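Local coordinates for protein putative polyketide cyclase (Pseudomonas putida KT2440, PDB 3F7X) that is of unknown function but is a putative polyketide cyclase with a SnoaL-like fold, and may bind a small molecule in a pocket, at residues A[20-25]-A[127-132]; A[24-29]-A[92-97]; A[31-36]-A[67-72]; A[53-58]-A[141-146]. All coordinates share one frame; numbering follows the deposited sequence.

All but contact 4 use helix 22-35, which lies against the curved sheet of the SnoaL-like fold. Contacts 1 and 2 are neighbours, with centres about 6 Å apart. Their strands lie side by side in the sheet, and Phe127 N sits 2.8 Å from Ala94 O, a probable hydrogen bond. Contact 3 follows on the same helix, its centre about 16 Å from that of contact 2. Contact 4 is about 17 Å from contact 3, centre to centre, and in the given conformer of Ile53 the two touch through Phe68 and Ile53. An unidentified ligand lies about 3 Å from the Tyr141 side chain, which is consistent with a pocket near contact 4.

Contact 1: A[20-25]-A[127-132]; sequences MTATEL and FYIHCG. With EDO (1,2-ethanediol), chain H.
Ala22 and Leu25, one helical turn apart, set the start of helix 22-35 against Ile129 near the end of strand 118-130. Just before the helix, Thr21 is the N-cap. Its OG1 accepts from Glu24 N at 3.0 Å, and Thr21 N gives its hydrogen back to Glu24 OE1. Together they form a capping box. The first helical residue, Ala22, offers its CB to Ile129 CD1 at 3.5 Å. Leu25 comes next on this face. Its CG lies opposite the backbone N (chi1 -177°), and CD2 meets Ile129 CG2 tip to tip at 3.8 Å. The same methyl lies 3.9 Å from Gly132 O, past the end of the strand. Ile129 thus divides its branches, CD1 for Ala22 and CG2 for Leu25. With a serine at Ile129, both methyl contacts would be lost, and a gap would probably open under the first helical turn. In the turn after the strand, Gly132 N donates to O1 of a 1,2-ethanediol at 3.2 Å. No hydrogen bond crosses between the two segments. The join is therefore apolar, while Thr21 N and Glu24 N are satisfied locally by the capping box.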
loop_
_atom_site.group_PDB
_atom_site.type_symbol
_atom_site.label_atom_id
_atom_site.label_comp_id
_atom_site.label_asym_id
_atom_site.label_seq_id
_atom_site.Cartn_x
_atom_site.Cartn_y
_atom_site.Cartn_z
HETATM N N MSE A 20 -12.645 20.780 -5.983
HETATM C CA MSE A 20 -11.453 20.017 -6.418
HETATM C C MSE A 20 -11.824 18.569 -6.751
HETATM O O MSE A 20 -12.683 17.968 -6.097
HETATM C CB MSE A 20 -10.336 19.974 -5.349
HETATM C CG MSE A 20 -9.370 21.188 -5.301
HETATM SE SE MSE A 20 -7.846 20.984 -4.053
HETATM C CE MSE A 20 -8.899 20.552 -2.523
ATOM N N THR A 21 -11.178 18.027 -7.762
ATOM C CA THR A 21 -11.244 16.597 -8.016
ATOM C C THR A 21 -10.430 15.852 -6.928
ATOM O O THR A 21 -9.593 16.426 -6.202
ATOM C CB THR A 21 -10.668 16.226 -9.379
ATOM O OG1 THR A 21 -9.272 16.496 -9.382
ATOM C CG2 THR A 21 -11.349 17.036 -10.511
ATOM N N ALA A 22 -10.663 14.555 -6.823
ATOM C CA ALA A 22 -9.879 13.737 -5.894
ATOM C C ALA A 22 -8.382 13.848 -6.188
ATOM O O ALA A 22 -7.565 13.918 -5.262
ATOM C CB ALA A 22 -10.342 12.278 -5.944
ATOM N N THR A 23 -8.034 13.871 -7.475
ATOM C CA THR A 23 -6.631 14.004 -7.887
ATOM C C THR A 23 -6.056 15.322 -7.394
ATOM O O THR A 23 -4.941 15.375 -6.856
ATOM C CB THR A 23 -6.507 13.829 -9.418
ATOM O OG1 THR A 23 -6.921 12.510 -9.766
ATOM C CG2 THR A 23 -5.086 14.050 -9.846
ATOM N N GLU A 24 -6.813 16.396 -7.582
ATOM C CA GLU A 24 -6.376 17.675 -7.092
ATOM C C GLU A 24 -6.234 17.731 -5.575
ATOM O O GLU A 24 -5.287 18.315 -5.055
ATOM C CB GLU A 24 -7.317 18.777 -7.566
ATOM C CG GLU A 24 -7.223 19.021 -9.096
ATOM C CD GLU A 24 -8.348 19.869 -9.692
ATOM O OE1 GLU A 24 -9.426 20.005 -9.085
ATOM O OE2 GLU A 24 -8.134 20.398 -10.808
ATOM N N LEU A 25 -7.158 17.115 -4.871
ATOM C CA LEU A 25 -7.164 17.062 -3.431
ATOM C C LEU A 25 -5.904 16.328 -2.903
ATOM O O LEU A 25 -5.188 16.801 -2.010
ATOM C CB LEU A 25 -8.423 16.374 -2.983
ATOM C CG LEU A 25 -8.653 16.270 -1.505
ATOM C CD1 LEU A 25 -8.655 17.576 -0.779
ATOM C CD2 LEU A 25 -9.981 15.521 -1.216
ATOM N N PHE A 127 -6.757 6.394 -0.161
ATOM C CA PHE A 127 -7.624 7.435 0.371
ATOM C C PHE A 127 -9.082 7.104 0.136
ATOM O O PHE A 127 -9.456 6.567 -0.925
ATOM C CB PHE A 127 -7.344 8.759 -0.333
ATOM C CG PHE A 127 -5.946 9.256 -0.180
ATOM C CD1 PHE A 127 -4.970 8.847 -1.049
ATOM C CD2 PHE A 127 -5.602 10.108 0.835
ATOM C CE1 PHE A 127 -3.658 9.285 -0.904
ATOM C CE2 PHE A 127 -4.287 10.562 0.981
ATOM C CZ PHE A 127 -3.327 10.157 0.101
ATOM N N TYR A 128 -9.931 7.488 1.094
ATOM C CA TYR A 128 -11.372 7.608 0.909
ATOM C C TYR A 128 -11.686 9.087 1.079
ATOM O O TYR A 128 -11.201 9.720 2.023
ATOM C CB TYR A 128 -12.125 6.776 1.944
ATOM C CG TYR A 128 -13.607 6.994 1.979
ATOM C CD1 TYR A 128 -14.391 6.825 0.846
ATOM C CD2 TYR A 128 -14.227 7.395 3.138
ATOM C CE1 TYR A 128 -15.761 7.024 0.888
ATOM C CE2 TYR A 128 -15.616 7.602 3.177
ATOM C CZ TYR A 128 -16.347 7.420 2.052
ATOM O OH TYR A 128 -17.708 7.618 2.085
ATOM N N ILE A 129 -12.482 9.614 0.162
ATOM C CA ILE A 129 -12.836 11.020 0.077
ATOM C C ILE A 129 -14.348 11.143 0.132
ATOM O O ILE A 129 -15.060 10.424 -0.558
ATOM C CB ILE A 129 -12.281 11.636 -1.220
ATOM C CG1 ILE A 129 -10.751 11.616 -1.143
ATOM C CG2 ILE A 129 -12.810 13.070 -1.471
ATOM C CD1 ILE A 129 -10.093 11.760 -2.489
ATOM N N HIS A 130 -14.816 12.049 0.976
ATOM C CA HIS A 130 -16.245 12.226 1.195
ATOM C C HIS A 130 -16.507 13.667 1.513
ATOM O O HIS A 130 -15.774 14.272 2.274
ATOM C CB HIS A 130 -16.733 11.296 2.310
ATOM C CG HIS A 130 -18.233 11.164 2.406
ATOM N ND1 HIS A 130 -18.992 10.530 1.449
ATOM C CD2 HIS A 130 -19.099 11.525 3.386
ATOM C CE1 HIS A 130 -20.260 10.527 1.822
ATOM N NE2 HIS A 130 -20.354 11.142 2.981
ATOM N N CYS A 131 -17.519 14.249 0.888
ATOM C CA CYS A 131 -17.857 15.684 1.079
ATOM C C CYS A 131 -16.690 16.582 0.857
ATOM O O CYS A 131 -16.504 17.587 1.538
ATOM C CB CYS A 131 -18.382 15.998 2.460
ATOM S SG CYS A 131 -19.871 15.270 2.605
ATOM N N GLY A 132 -15.875 16.246 -0.134
ATOM C CA GLY A 132 -14.746 17.059 -0.523
ATOM C C GLY A 132 -13.563 17.087 0.441
ATOM O O GLY A 132 -12.678 17.892 0.282
HETATM C C1 EDO H . -16.818 12.631 -2.660
HETATM O O1 EDO H . -16.809 13.991 -2.163
HETATM C C2 EDO H . -16.949 12.623 -4.175
HETATM O O2 EDO H . -17.116 11.282 -4.634
#

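Contact 2: A[24-29]-A[92-97]; sequences ELVNAY and SRAAAE. With EDO (1,2-ethanediol), chain D.
Val26 carries most of this contact and splits its two methyls between Ala94 and Ala96 of strand 93-104. CG2 lies 3.9 Å from Ala94 CB, a plain methyl-to-methyl contact. CG1, the branch opposite the backbone N (chi1 172°), points to Ala96 CB at a looser 4.3 Å. The two alanines are next but one in the strand, so both methyls come off the same face of the sheet and turn toward the helix. Their small side chains are consistent with the close approach of the helix: the CA atoms of Val26 and Ala94 are 7.7 Å apart. All three residues are buried, and no hydrogen bond crosses between the segments.

One turn further on, Tyr29 carries the helix surface toward a polar site. Its OH makes a 2.6 Å hydrogen bond with O1 of a 1,2-ethanediol, which lies at the ring edge, in plane. The same diol is also hydrogen-bonded to His51 NE2 and Asn139 OD1. The Tyr29 ring meets that of Phe127 edge-to-face. An alanine in place of Tyr29 would probably leave the diol without this partner and Phe127 without its ring neighbour.

Val26 also touches Phe127 on strand 118-130 and Val85 on strand 76-87, so it sits over three adjacent strands. On the other face of the sheet, Ala95 packs on Ala95 of the second subunit. Helix 22-35 thus covers one face of strand 93-104, and the dimer partner meets the other.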
loop_
_atom_site.group_PDB
_atom_site.type_symbol
_atom_site.label_atom_id
_atom_site.label_comp_id
_atom_site.label_asym_id
_atom_site.label_seq_id
_atom_site.Cartn_x
_atom_site.Cartn_y
_atom_site.Cartn_z
ATOM N N GLU A 24 -6.813 16.396 -7.582
ATOM C CA GLU A 24 -6.376 17.675 -7.092
ATOM C C GLU A 24 -6.234 17.731 -5.575
ATOM O O GLU A 24 -5.287 18.315 -5.055
ATOM C CB GLU A 24 -7.317 18.777 -7.566
ATOM C CG GLU A 24 -7.223 19.021 -9.096
ATOM C CD GLU A 24 -8.348 19.869 -9.692
ATOM O OE1 GLU A 24 -9.426 20.005 -9.085
ATOM O OE2 GLU A 24 -8.134 20.398 -10.808
ATOM N N LEU A 25 -7.158 17.115 -4.871
ATOM C CA LEU A 25 -7.164 17.062 -3.431
ATOM C C LEU A 25 -5.904 16.328 -2.903
ATOM O O LEU A 25 -5.188 16.801 -2.010
ATOM C CB LEU A 25 -8.423 16.374 -2.983
ATOM C CG LEU A 25 -8.653 16.270 -1.505
ATOM C CD1 LEU A 25 -8.655 17.576 -0.779
ATOM C CD2 LEU A 25 -9.981 15.521 -1.216
ATOM N N VAL A 26 -5.617 15.168 -3.493
ATOM C CA VAL A 26 -4.446 14.377 -3.102
ATOM C C VAL A 26 -3.165 15.096 -3.518
ATOM O O VAL A 26 -2.201 15.091 -2.764
ATOM C CB VAL A 26 -4.552 12.923 -3.605
ATOM C CG1 VAL A 26 -3.250 12.185 -3.365
ATOM C CG2 VAL A 26 -5.755 12.231 -2.936
ATOM N N ASN A 27 -3.136 15.713 -4.690
ATOM C CA ASN A 27 -1.981 16.533 -5.042
ATOM C C ASN A 27 -1.749 17.653 -4.016
ATOM O O ASN A 27 -0.616 17.939 -3.667
ATOM C CB ASN A 27 -2.158 17.180 -6.393
ATOM C CG ASN A 27 -1.953 16.255 -7.536
ATOM O OD1 ASN A 27 -1.270 15.279 -7.434
ATOM N ND2 ASN A 27 -2.538 16.619 -8.698
ATOM N N ALA A 28 -2.830 18.287 -3.556
ATOM C CA ALA A 28 -2.704 19.342 -2.555
ATOM C C ALA A 28 -2.188 18.800 -1.218
ATOM O O ALA A 28 -1.386 19.471 -0.569
ATOM C CB ALA A 28 -4.070 20.072 -2.370
ATOM N N TYR A 29 -2.636 17.605 -0.846
ATOM C CA TYR A 29 -2.161 16.917 0.331
ATOM C C TYR A 29 -0.671 16.735 0.289
ATOM O O TYR A 29 0.035 17.113 1.233
ATOM C CB TYR A 29 -2.906 15.585 0.424
ATOM C CG TYR A 29 -2.562 14.671 1.582
ATOM C CD1 TYR A 29 -3.279 14.752 2.774
ATOM C CD2 TYR A 29 -1.666 13.650 1.442
ATOM C CE1 TYR A 29 -3.018 13.877 3.815
ATOM C CE2 TYR A 29 -1.397 12.761 2.474
ATOM C CZ TYR A 29 -2.067 12.885 3.667
ATOM O OH TYR A 29 -1.830 12.020 4.729
ATOM N N SER A 92 -14.427 9.299 -5.017
ATOM C CA SER A 92 -14.518 8.844 -3.648
ATOM C C SER A 92 -13.314 8.064 -3.185
ATOM O O SER A 92 -13.164 7.844 -1.997
ATOM C CB SER A 92 -15.793 7.999 -3.451
ATOM O OG SER A 92 -15.841 6.873 -4.310
ATOM N N ARG A 93 -12.515 7.560 -4.126
ATOM C CA ARG A 93 -11.350 6.746 -3.778
ATOM C C ARG A 93 -10.152 7.252 -4.578
ATOM O O ARG A 93 -10.286 7.650 -5.741
ATOM C CB ARG A 93 -11.640 5.265 -4.040
ATOM C CG ARG A 93 -12.808 4.699 -3.237
ATOM C CD ARG A 93 -12.572 4.547 -1.759
ATOM N NE ARG A 93 -11.703 3.404 -1.486
ATOM C CZ ARG A 93 -12.140 2.163 -1.351
ATOM N NH1 ARG A 93 -13.433 1.882 -1.391
ATOM N NH2 ARG A 93 -11.295 1.168 -1.161
ATOM N N ALA A 94 -8.968 7.195 -3.971
ATOM C CA ALA A 94 -7.756 7.602 -4.622
ATOM C C ALA A 94 -6.607 6.776 -4.070
ATOM O O ALA A 94 -6.704 6.169 -2.987
ATOM C CB ALA A 94 -7.496 9.138 -4.480
ATOM N N ALA A 95 -5.494 6.822 -4.787
ATOM C CA ALA A 95 -4.280 6.129 -4.400
ATOM C C ALA A 95 -3.107 6.938 -4.894
ATOM O O ALA A 95 -3.196 7.606 -5.923
ATOM C CB ALA A 95 -4.248 4.707 -5.003
ATOM N N ALA A 96 -1.990 6.853 -4.185
ATOM C CA ALA A 96 -0.772 7.516 -4.606
ATOM C C ALA A 96 0.401 6.583 -4.345
ATOM O O ALA A 96 0.468 5.953 -3.298
ATOM C CB ALA A 96 -0.563 8.880 -3.888
ATOM N N GLU A 97 1.340 6.580 -5.301
ATOM C CA GLU A 97 2.610 5.893 -5.129
ATOM C C GLU A 97 3.735 6.896 -5.348
ATOM O O GLU A 97 3.608 7.803 -6.165
ATOM C CB GLU A 97 2.745 4.711 -6.107
ATOM C CG GLU A 97 3.758 3.722 -5.627
ATOM C CD GLU A 97 3.903 2.452 -6.443
ATOM O OE1 GLU A 97 3.606 2.497 -7.657
ATOM O OE2 GLU A 97 4.425 1.466 -5.867
HETATM C C1 EDO D . 1.302 10.954 5.467
HETATM O O1 EDO D . 0.237 10.461 4.701
HETATM C C2 EDO D . 0.974 10.943 6.980
HETATM O O2 EDO D . 0.694 9.592 7.481
#

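Contact 3: A[31-36]-A[67-72]; sequences AAFNAG and AFMEKM. With EDO (1,2-ethanediol), chain E.
Phe33 on helix 22-35 meets two selenomethionines, Met69 and Met72, of helix 62-75, and these apolar contacts join the helices. Met69, modelled in one conformer, gives the more certain contact. Its chain is bent at both chi2 (-56°) and chi3, and this brings CE to Phe33 CD2 at 4.1 Å. The side chain crosses that of Phe33 at about a right angle. Met72 also sends CE to the ring, near CE2, but it was modelled in two conformers, so this close approach is doubtful.

A 1,2-ethanediol adds a second kind of contact. Its C2 rides 3.7 Å above the plane of the Phe33 ring, over the centre. Its O2 donates to Phe33 O at 2.6 Å, and Glu78 N also binds the molecule. The same carbonyl accepts from Gly36 N at 3.1 Å, one of the bonds of the Schellman motif that ends helix 22-35.

Phe33 therefore works in two ways. Its ring meets methyl and methylene groups, while its backbone oxygen is gripped by two donors. The diol, probably from the crystallisation liquor, meets the apolar ring face and the polar backbone oxygen at once.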
loop_
_atom_site.group_PDB
_atom_site.type_symbol
_atom_site.label_atom_id
_atom_site.label_comp_id
_atom_site.label_asym_id
_atom_site.label_seq_id
_atom_site.Cartn_x
_atom_site.Cartn_y
_atom_site.Cartn_z
ATOM N N ALA A 31 1.508 18.305 -1.816
ATOM C CA ALA A 31 2.160 19.573 -1.921
ATOM C C ALA A 31 2.373 20.149 -0.516
ATOM O O ALA A 31 3.434 20.705 -0.217
ATOM C CB ALA A 31 1.327 20.524 -2.814
ATOM N N ALA A 32 1.351 20.084 0.337
ATOM C CA ALA A 32 1.413 20.597 1.691
ATOM C C ALA A 32 2.387 19.812 2.526
ATOM O O ALA A 32 3.169 20.396 3.277
ATOM C CB ALA A 32 0.034 20.651 2.325
ATOM N N PHE A 33 2.373 18.498 2.359
ATOM C CA PHE A 33 3.325 17.634 3.049
ATOM C C PHE A 33 4.766 18.032 2.679
ATOM O O PHE A 33 5.602 18.253 3.536
ATOM C CB PHE A 33 3.040 16.172 2.674
ATOM C CG PHE A 33 3.944 15.163 3.311
ATOM C CD1 PHE A 33 5.181 14.870 2.782
ATOM C CD2 PHE A 33 3.525 14.432 4.408
ATOM C CE1 PHE A 33 6.012 13.933 3.356
ATOM C CE2 PHE A 33 4.373 13.484 4.997
ATOM C CZ PHE A 33 5.609 13.241 4.439
ATOM N N ASN A 34 5.024 18.111 1.397
ATOM C CA ASN A 34 6.368 18.412 0.921
ATOM C C ASN A 34 6.843 19.803 1.368
ATOM O O ASN A 34 8.030 20.000 1.665
ATOM C CB ASN A 34 6.454 18.310 -0.601
ATOM C CG ASN A 34 6.761 16.887 -1.060
ATOM O OD1 ASN A 34 7.168 16.044 -0.257
ATOM N ND2 ASN A 34 6.608 16.650 -2.334
ATOM N N ALA A 35 5.936 20.782 1.406
ATOM C CA ALA A 35 6.263 22.147 1.809
ATOM C C ALA A 35 6.261 22.338 3.324
ATOM O O ALA A 35 6.626 23.432 3.795
ATOM C CB ALA A 35 5.288 23.115 1.184
ATOM N N GLY A 36 5.890 21.333 4.104
ATOM C CA GLY A 36 5.759 21.457 5.522
ATOM C C GLY A 36 4.686 22.437 5.964
ATOM O O GLY A 36 4.782 23.032 7.045
ATOM N N ALA A 67 -1.490 15.565 16.027
ATOM C CA ALA A 67 -0.473 15.102 16.976
ATOM C C ALA A 67 0.539 14.191 16.305
ATOM O O ALA A 67 1.739 14.267 16.566
ATOM C CB ALA A 67 -1.127 14.397 18.160
ATOM N N PHE A 68 0.074 13.319 15.409
ATOM C CA PHE A 68 0.957 12.452 14.629
ATOM C C PHE A 68 1.934 13.282 13.796
ATOM O O PHE A 68 3.129 12.996 13.776
ATOM C CB PHE A 68 0.105 11.536 13.749
ATOM C CG PHE A 68 0.913 10.583 12.905
ATOM C CD1 PHE A 68 1.405 10.977 11.668
ATOM C CD2 PHE A 68 1.157 9.299 13.328
ATOM C CE1 PHE A 68 2.142 10.094 10.879
ATOM C CE2 PHE A 68 1.872 8.428 12.529
ATOM C CZ PHE A 68 2.354 8.847 11.333
HETATM N N MSE A 69 1.418 14.307 13.140
HETATM C CA MSE A 69 2.266 15.148 12.337
HETATM C C MSE A 69 3.239 15.968 13.177
HETATM O O MSE A 69 4.364 16.203 12.745
HETATM C CB MSE A 69 1.480 16.047 11.381
HETATM C CG MSE A 69 0.678 15.299 10.346
HETATM SE SE MSE A 69 1.721 14.073 9.269
HETATM C CE MSE A 69 2.640 15.434 8.235
ATOM N N GLU A 70 2.830 16.418 14.349
ATOM C CA GLU A 70 3.731 17.115 15.244
ATOM C C GLU A 70 4.935 16.220 15.599
ATOM O O GLU A 70 6.087 16.635 15.605
ATOM C CB GLU A 70 2.937 17.527 16.484
ATOM C CG GLU A 70 2.147 18.805 16.268
ATOM C CD GLU A 70 1.760 19.539 17.547
ATOM O OE1 GLU A 70 2.304 19.234 18.631
ATOM O OE2 GLU A 70 0.938 20.470 17.453
ATOM N N LYS A 71 4.638 14.966 15.899
ATOM C CA LYS A 71 5.686 14.011 16.253
ATOM C C LYS A 71 6.554 13.720 15.049
ATOM O O LYS A 71 7.777 13.674 15.142
ATOM C CB LYS A 71 5.097 12.728 16.810
ATOM C CG LYS A 71 6.173 11.756 17.361
ATOM C CD LYS A 71 6.695 12.121 18.773
ATOM C CE LYS A 71 8.101 11.516 19.090
ATOM N NZ LYS A 71 8.197 10.011 19.148
HETATM N N MSE A 72 5.929 13.531 13.898
HETATM C CA MSE A 72 6.685 13.246 12.695
HETATM C C MSE A 72 7.635 14.416 12.400
HETATM O O MSE A 72 8.805 14.213 12.042
HETATM C CB MSE A 72 5.731 12.974 11.531
HETATM C CG MSE A 72 6.328 12.142 10.433
HETATM SE SE MSE A 72 5.053 11.858 8.996
HETATM C CE MSE A 72 5.807 13.270 8.055
HETATM C C1 EDO E . 7.496 15.884 5.823
HETATM O O1 EDO E . 8.711 16.211 6.547
HETATM C C2 EDO E . 6.206 16.479 6.374
HETATM O O2 EDO E . 6.110 17.879 6.044
#

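Contact 4: A[53-58]-A[141-146]; sequences INQGER and YNLNDW
Asn54 OD1 takes two donors, Gln55 NE2 at 2.9 Å and, weakly, Tyr141 N at 3.5 Å. Asn54 stands in a type II beta turn, Ile53 to Gly56, closed by Gly56 N to Ile53 O. Gln55 fills the third place with a positive phi of 62°. The Gln55 NE2 bond comes from above the carbonyl plane of Asn54, though OD1 lies close to the amide plane of Gln55.

The other end of the amide is used too. Asn54 ND2 donates to Tyr141 O at 2.9 Å, in a bond bent to 140°. This bond, helped by the weak one from Tyr141 N, links the turn to the Tyr141 backbone. The Tyr141 ring folds back across Asn54, the amide and ring planes 48° apart.

Beyond it, Leu143 and Gln55 slide past each other in opposite directions, with Leu143 CD2 4.1 Å from Gln55 CB. Asn142 is the N-cap of helix 143-150: its OD1 accepts from Asp145 N.

The contact also lies at the dimer interface. Gln55 O bonds Asn144 ND2 of the second subunit, and Gln55 OE1 bonds Leu143 N of that subunit. Within the chain, Asn54 ND2 sits over the centre of one face of the Tyr141 ring, 3.2 Å above its plane.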
loop_
_atom_site.group_PDB
_atom_site.type_symbol
_atom_site.label_atom_id
_atom_site.label_comp_id
_atom_site.label_asym_id
_atom_site.label_seq_id
_atom_site.Cartn_x
_atom_site.Cartn_y
_atom_site.Cartn_z
ATOM N N ILE A 53 -2.046 3.813 10.217
ATOM C CA ILE A 53 -0.589 3.909 10.366
ATOM C C ILE A 53 0.042 2.631 9.833
ATOM O O ILE A 53 -0.459 1.557 10.167
ATOM C CB ILE A 53 -0.207 4.016 11.921
ATOM C CG1 ILE A 53 -0.794 5.279 12.571
ATOM C CG2 ILE A 53 1.344 3.933 12.116
ATOM C CD1 ILE A 53 -1.033 6.397 11.617
ATOM N N ASN A 54 1.094 2.735 9.043
ATOM C CA ASN A 54 1.698 1.536 8.462
ATOM C C ASN A 54 2.203 0.577 9.544
ATOM O O ASN A 54 2.996 0.959 10.399
ATOM C CB ASN A 54 2.858 1.938 7.570
ATOM C CG ASN A 54 3.468 0.766 6.846
ATOM O OD1 ASN A 54 2.749 -0.055 6.274
ATOM N ND2 ASN A 54 4.796 0.663 6.882
ATOM N N GLN A 55 1.716 -0.640 9.517
ATOM C CA GLN A 55 2.051 -1.689 10.462
ATOM C C GLN A 55 1.671 -1.358 11.876
ATOM O O GLN A 55 2.128 -2.015 12.802
ATOM C CB GLN A 55 3.520 -2.119 10.380
ATOM C CG GLN A 55 3.997 -2.344 8.951
ATOM C CD GLN A 55 3.135 -3.322 8.178
ATOM O OE1 GLN A 55 2.925 -4.445 8.624
ATOM N NE2 GLN A 55 2.610 -2.901 7.023
ATOM N N GLY A 56 0.786 -0.387 12.047
ATOM C CA GLY A 56 0.448 0.112 13.359
ATOM C C GLY A 56 -1.050 0.194 13.534
ATOM O O GLY A 56 -1.803 -0.525 12.931
ATOM N N GLU A 57 -1.435 1.113 14.397
ATOM C CA GLU A 57 -2.799 1.310 14.831
ATOM C C GLU A 57 -3.616 2.146 13.864
ATOM O O GLU A 57 -3.096 2.943 13.050
ATOM C CB GLU A 57 -2.803 2.008 16.208
ATOM C CG GLU A 57 -2.069 3.356 16.241
ATOM C CD GLU A 57 -2.093 4.051 17.593
ATOM O OE1 GLU A 57 -3.137 4.071 18.262
ATOM O OE2 GLU A 57 -1.061 4.622 17.955
ATOM N N ARG A 58 -4.907 1.938 13.904
ATOM C CA ARG A 58 -5.867 2.890 13.348
ATOM C C ARG A 58 -6.056 3.988 14.356
ATOM O O ARG A 58 -6.426 3.733 15.505
ATOM C CB ARG A 58 -7.189 2.188 13.055
ATOM C CG ARG A 58 -8.284 3.127 12.608
ATOM C CD ARG A 58 -9.450 2.394 11.910
ATOM N NE ARG A 58 -9.113 2.043 10.531
ATOM C CZ ARG A 58 -9.991 1.668 9.587
ATOM N NH1 ARG A 58 -11.274 1.516 9.872
ATOM N NH2 ARG A 58 -9.572 1.453 8.355
ATOM N N TYR A 141 4.355 1.147 3.429
ATOM C CA TYR A 141 5.730 1.051 2.984
ATOM C C TYR A 141 6.338 -0.183 3.623
ATOM O O TYR A 141 5.741 -0.775 4.536
ATOM C CB TYR A 141 6.563 2.311 3.292
ATOM C CG TYR A 141 6.575 2.726 4.737
ATOM C CD1 TYR A 141 5.638 3.596 5.223
ATOM C CD2 TYR A 141 7.583 2.294 5.592
ATOM C CE1 TYR A 141 5.629 3.988 6.544
ATOM C CE2 TYR A 141 7.610 2.692 6.906
ATOM C CZ TYR A 141 6.642 3.558 7.378
ATOM O OH TYR A 141 6.677 3.970 8.696
ATOM N N ASN A 142 7.512 -0.583 3.171
ATOM C CA ASN A 142 8.220 -1.723 3.765
ATOM C C ASN A 142 9.008 -1.241 4.984
ATOM O O ASN A 142 10.049 -0.591 4.858
ATOM C CB ASN A 142 9.109 -2.371 2.716
ATOM C CG ASN A 142 9.678 -3.659 3.167
ATOM O OD1 ASN A 142 9.957 -3.825 4.335
ATOM N ND2 ASN A 142 9.880 -4.574 2.253
ATOM N N LEU A 143 8.445 -1.498 6.162
ATOM C CA LEU A 143 9.053 -1.066 7.422
ATOM C C LEU A 143 10.398 -1.752 7.648
ATOM O O LEU A 143 11.317 -1.164 8.185
ATOM C CB LEU A 143 8.057 -1.283 8.559
ATOM C CG LEU A 143 8.572 -0.938 9.949
ATOM C CD1 LEU A 143 9.011 0.506 10.096
ATOM C CD2 LEU A 143 7.485 -1.325 10.955
ATOM N N ASN A 144 10.492 -2.991 7.223
ATOM C CA ASN A 144 11.749 -3.724 7.371
ATOM C C ASN A 144 12.856 -3.071 6.574
ATOM O O ASN A 144 14.011 -2.981 7.056
ATOM C CB ASN A 144 11.558 -5.203 7.038
ATOM C CG ASN A 144 10.842 -5.956 8.138
ATOM O OD1 ASN A 144 11.063 -5.696 9.346
ATOM N ND2 ASN A 144 9.992 -6.922 7.754
ATOM N N ASP A 145 12.533 -2.612 5.363
ATOM C CA ASP A 145 13.507 -1.911 4.545
ATOM C C ASP A 145 13.922 -0.615 5.223
ATOM O O ASP A 145 15.104 -0.315 5.306
ATOM C CB ASP A 145 12.926 -1.674 3.147
ATOM C CG ASP A 145 13.847 -0.937 2.212
ATOM O OD1 ASP A 145 15.069 -0.876 2.428
ATOM O OD2 ASP A 145 13.353 -0.429 1.177
ATOM N N TRP A 146 12.971 0.141 5.753
ATOM C CA TRP A 146 13.319 1.361 6.419
ATOM C C TRP A 146 14.236 1.118 7.618
ATOM O O TRP A 146 15.266 1.787 7.761
ATOM C CB TRP A 146 12.064 2.115 6.870
ATOM C CG TRP A 146 12.422 3.411 7.496
ATOM C CD1 TRP A 146 12.789 4.546 6.849
ATOM C CD2 TRP A 146 12.585 3.684 8.910
ATOM N NE1 TRP A 146 13.126 5.516 7.758
ATOM C CE2 TRP A 146 12.983 5.027 9.025
ATOM C CE3 TRP A 146 12.388 2.948 10.065
ATOM C CZ2 TRP A 146 13.225 5.623 10.255
ATOM C CZ3 TRP A 146 12.604 3.550 11.279
ATOM C CH2 TRP A 146 13.008 4.877 11.359
#